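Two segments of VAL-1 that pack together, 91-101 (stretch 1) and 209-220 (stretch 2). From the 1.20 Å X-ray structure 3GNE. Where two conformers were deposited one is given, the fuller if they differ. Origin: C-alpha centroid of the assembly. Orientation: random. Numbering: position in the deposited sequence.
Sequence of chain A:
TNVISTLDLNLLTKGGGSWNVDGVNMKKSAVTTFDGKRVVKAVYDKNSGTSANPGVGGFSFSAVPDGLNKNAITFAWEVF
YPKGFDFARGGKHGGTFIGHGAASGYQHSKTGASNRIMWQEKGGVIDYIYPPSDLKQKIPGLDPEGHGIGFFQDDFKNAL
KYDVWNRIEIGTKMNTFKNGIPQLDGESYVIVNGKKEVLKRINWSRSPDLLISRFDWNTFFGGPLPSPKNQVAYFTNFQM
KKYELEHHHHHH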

# COMPACT_ATOMS: atom_id res chain seq x y z
N GLY A 91 -7.86 1.70 -7.45
CA GLY A 91 -8.02 0.73 -6.37
C GLY A 91 -6.75 0.69 -5.57
O GLY A 91 -5.79 1.44 -5.85
N LYS A 92 -6.73 -0.19 -4.59
CA LYS A 92 -5.61 -0.25 -3.66
C LYS A 92 -4.73 -1.48 -3.88
O LYS A 92 -5.23 -2.55 -4.22
N HIS A 93 -3.46 -1.31 -3.55
CA HIS A 93 -2.56 -2.44 -3.32
C HIS A 93 -2.35 -2.61 -1.83
O HIS A 93 -3.01 -3.43 -1.19
N GLY A 94 -1.48 -1.78 -1.22
CA GLY A 94 -1.21 -1.84 0.20
C GLY A 94 -0.15 -0.83 0.54
O GLY A 94 0.23 -0.01 -0.29
N GLY A 95 0.35 -0.90 1.77
CA GLY A 95 1.39 0.08 2.16
C GLY A 95 1.63 -0.04 3.65
O GLY A 95 1.45 -1.08 4.26
N THR A 96 2.08 1.05 4.20
CA THR A 96 2.55 1.08 5.57
C THR A 96 1.65 1.92 6.44
O THR A 96 1.14 2.93 5.99
N PHE A 97 1.44 1.46 7.68
CA PHE A 97 0.70 2.24 8.68
C PHE A 97 1.65 2.71 9.77
O PHE A 97 2.62 2.00 10.06
N ILE A 98 1.36 3.90 10.28
CA ILE A 98 2.14 4.62 11.27
C ILE A 98 1.37 4.65 12.59
O ILE A 98 0.18 4.98 12.52
N GLY A 99 2.00 4.37 13.72
CA GLY A 99 1.30 4.62 15.00
C GLY A 99 0.17 3.60 15.18
O GLY A 99 0.28 2.41 14.83
N HIS A 100 -0.92 4.09 15.74
CA HIS A 100 -2.14 3.27 15.90
C HIS A 100 -3.34 4.17 15.68
O HIS A 100 -3.17 5.42 15.67
N GLY A 101 -4.51 3.63 15.50
CA GLY A 101 -5.70 4.46 15.28
C GLY A 101 -6.04 4.43 13.81
O GLY A 101 -5.21 4.13 12.94
N ASP A 209 6.99 8.14 20.00
CA ASP A 209 6.49 6.79 20.31
C ASP A 209 5.59 6.23 19.19
O ASP A 209 5.19 5.06 19.26
N LEU A 210 5.26 7.10 18.22
CA LEU A 210 4.34 6.65 17.14
C LEU A 210 5.15 6.53 15.87
O LEU A 210 5.47 7.56 15.26
N LEU A 211 5.54 5.33 15.48
CA LEU A 211 6.47 5.12 14.38
C LEU A 211 5.82 4.15 13.42
O LEU A 211 4.63 3.78 13.58
N ILE A 212 6.58 3.73 12.41
CA ILE A 212 5.98 2.74 11.49
C ILE A 212 5.62 1.48 12.25
O ILE A 212 6.48 0.98 13.00
N SER A 213 4.39 1.02 12.09
CA SER A 213 3.92 -0.10 12.95
C SER A 213 3.54 -1.31 12.20
O SER A 213 3.57 -2.37 12.81
N ARG A 214 3.17 -1.26 10.91
CA ARG A 214 2.88 -2.50 10.20
C ARG A 214 2.89 -2.28 8.70
O ARG A 214 2.74 -1.14 8.23
N PHE A 215 3.04 -3.36 7.97
CA PHE A 215 2.65 -3.45 6.58
C PHE A 215 1.21 -3.92 6.50
O PHE A 215 0.84 -4.88 7.19
N ASP A 216 0.41 -3.21 5.71
CA ASP A 216 -0.97 -3.59 5.57
C ASP A 216 -1.24 -3.78 4.08
O ASP A 216 -1.13 -2.86 3.28
N TRP A 217 -1.59 -5.00 3.71
CA TRP A 217 -1.94 -5.37 2.36
C TRP A 217 -3.45 -5.46 2.28
O TRP A 217 -4.06 -6.17 3.06
N ASN A 218 -4.09 -4.76 1.37
CA ASN A 218 -5.54 -4.91 1.24
C ASN A 218 -5.91 -4.39 -0.14
O ASN A 218 -6.02 -3.20 -0.36
N THR A 219 -6.04 -5.35 -1.09
CA THR A 219 -6.22 -4.94 -2.48
C THR A 219 -7.69 -5.10 -2.86
O THR A 219 -8.34 -6.11 -2.57
N PHE A 220 -8.22 -4.05 -3.47
CA PHE A 220 -9.64 -3.97 -3.84
C PHE A 220 -9.83 -2.80 -4.74
O PHE A 220 -8.98 -1.87 -4.74

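The most unusual feature is a beta bulge between Phe97 and Ile98, where the antiparallel register shifts by one residue. Phe97 O faces two amides there. Phe97 O accepts a hydrogen bond from Ser213 N at 2.9 Å and a weak one from Arg214 N at 3.4 Å. Ser213, at the bulge, points its CA-to-CB bond toward stretch 1. Its chi1 is p, and Ser213 OG donates to Gly99 O at 2.7 Å. Gly99 N in turn donates to Leu211 O at 2.7 Å.

Lys92, Phe97, Arg214, Asp216 and Phe220 share one face of the sheet. Phe97 (chi1 m) carries the guanidinium of Arg214 flat on its ring. Arg214 CZ lies 4.1 Å from the centroid of the Phe97 ring, a cation-pi contact. Arg214 is p, t, t along chi1 to chi3. Arg214 NE forms a salt bridge with Asp216 OD1 at 3.0 Å, so the same guanidinium both stacks on Phe97 and pairs with Asp216. Asp216 (chi1 t) also touches Phe97, Asp216 CB to Phe97 CD1 at 3.5 Å. Further along, Phe220 (chi1 p) lies under Lys92, and Lys92 CB is 4.1 Å from the centroid of the Phe220 ring. Lys92 is m, p, t, t.

Thr96, Ile98, Ile212, Phe215 and Trp217 occupy the other face. Ile98 CD1 meets Ile212 CG1 at 3.4 Å. Ile98 has chi1 m but chi2 between wells at -33°; Ile212 is m, t. Thr96 (chi1 t) brings OG1 to 3.3 Å from Ile212 CG2. Trp217 (chi1 t) reaches across Gly94. A CB on Gly94 would clash with Trp217 CE3, at 2.6 Å. His93 O lies over the Trp217 ring, 3.5 Å from Trp217 CD2.

Thr219 (chi1 t) points sideways, and Thr219 OG1 donates to Lys92 O at 2.7 Å. Near the loop end, Leu210 (m, t) brings CD2 to 3.6 Å from His100 CD2.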

# COMPACT_ATOMS: atom_id res chain seq x y z
CB LYS A 92 -6.12 -0.36 -2.20
CG LYS A 92 -6.45 0.96 -1.55
CD LYS A 92 -7.57 1.72 -2.25
CE LYS A 92 -7.88 2.96 -1.40
NZ LYS A 92 -8.89 3.80 -2.15
CB HIS A 93 -1.22 -2.20 -4.04
CG HIS A 93 -1.30 -2.45 -5.51
ND1 HIS A 93 -0.17 -2.35 -6.29
CD2 HIS A 93 -2.34 -2.75 -6.33
CE1 HIS A 93 -0.53 -2.61 -7.53
NE2 HIS A 93 -1.83 -2.85 -7.62
CB THR A 96 3.98 1.67 5.52
OG1 THR A 96 4.68 1.45 6.71
CG2 THR A 96 3.83 3.16 5.32
CB PHE A 97 -0.43 1.40 9.29
CG PHE A 97 -1.69 1.44 8.39
CD1 PHE A 97 -1.68 0.85 7.13
CD2 PHE A 97 -2.86 2.06 8.84
CE1 PHE A 97 -2.84 0.87 6.34
CE2 PHE A 97 -4.01 2.12 8.06
CZ PHE A 97 -3.97 1.53 6.81
CB ILE A 98 2.34 6.10 10.88
CG1 ILE A 98 3.15 6.31 9.61
CG2 ILE A 98 3.04 6.85 12.02
CD1 ILE A 98 4.17 5.20 9.50
CB HIS A 100 -2.19 2.61 17.30
CG HIS A 100 -2.33 3.60 18.42
ND1 HIS A 100 -3.54 3.97 18.95
CD2 HIS A 100 -1.35 4.29 19.06
CE1 HIS A 100 -3.26 4.86 19.92
NE2 HIS A 100 -1.95 5.06 20.00
CB ASP A 209 5.69 6.78 21.61
CG ASP A 209 4.46 7.65 21.53
OD1 ASP A 209 4.61 8.86 21.38
OD2 ASP A 209 3.32 7.12 21.60
CB LEU A 210 3.25 7.69 17.01
CG LEU A 210 2.29 7.78 18.22
CD1 LEU A 210 1.41 9.04 18.10
CD2 LEU A 210 1.45 6.52 18.41
CB LEU A 211 7.80 4.58 14.94
CG LEU A 211 8.46 5.46 16.01
CD1 LEU A 211 9.62 4.68 16.58
CD2 LEU A 211 8.89 6.78 15.38
CB ILE A 212 6.97 2.48 10.36
CG1 ILE A 212 7.22 3.76 9.56
CG2 ILE A 212 6.45 1.35 9.48
CD1 ILE A 212 8.44 3.75 8.65
CB SER A 213 2.78 0.41 13.84
OG SER A 213 1.72 0.92 13.05
CB ARG A 214 1.52 -3.14 10.56
CG ARG A 214 0.30 -2.36 10.02
CD ARG A 214 -0.97 -3.12 10.42
NE ARG A 214 -2.21 -2.66 9.79
CZ ARG A 214 -2.96 -1.63 10.19
NH1 ARG A 214 -2.53 -0.89 11.24
NH2 ARG A 214 -4.07 -1.36 9.54
CB PHE A 215 3.54 -4.47 5.86
CG PHE A 215 3.25 -4.61 4.36
CD1 PHE A 215 3.42 -3.53 3.49
CD2 PHE A 215 2.81 -5.86 3.88
CE1 PHE A 215 3.18 -3.68 2.12
CE2 PHE A 215 2.62 -5.99 2.51
CZ PHE A 215 2.81 -4.93 1.63
CB ASP A 216 -1.86 -2.47 6.10
CG ASP A 216 -3.29 -2.97 6.27
OD1 ASP A 216 -3.60 -3.59 7.31
OD2 ASP A 216 -4.12 -2.83 5.37
CB TRP A 217 -1.34 -6.74 1.97
CG TRP A 217 -1.69 -6.98 0.53
CD1 TRP A 217 -2.63 -7.83 0.03
CD2 TRP A 217 -1.08 -6.32 -0.58
NE1 TRP A 217 -2.65 -7.74 -1.32
CE2 TRP A 217 -1.70 -6.83 -1.75
CE3 TRP A 217 -0.06 -5.39 -0.72
CZ2 TRP A 217 -1.34 -6.42 -3.04
CZ3 TRP A 217 0.30 -4.97 -2.00
CH2 TRP A 217 -0.32 -5.49 -3.12
CB ASN A 218 -6.25 -4.13 2.34
CG ASN A 218 -7.70 -4.54 2.41
OD1 ASN A 218 -8.24 -5.18 1.52
ND2 ASN A 218 -8.34 -4.16 3.50
CB THR A 219 -5.29 -5.73 -3.40
OG1 THR A 219 -5.48 -5.22 -4.75
CG2 THR A 219 -5.54 -7.24 -3.45
CB PHE A 220 -10.52 -3.86 -2.57
CG PHE A 220 -10.18 -2.66 -1.71
CD1 PHE A 220 -9.26 -2.81 -0.66
CD2 PHE A 220 -10.77 -1.40 -1.94
CE1 PHE A 220 -8.93 -1.71 0.12
CE2 PHE A 220 -10.44 -0.32 -1.14
CZ PHE A 220 -9.51 -0.47 -0.10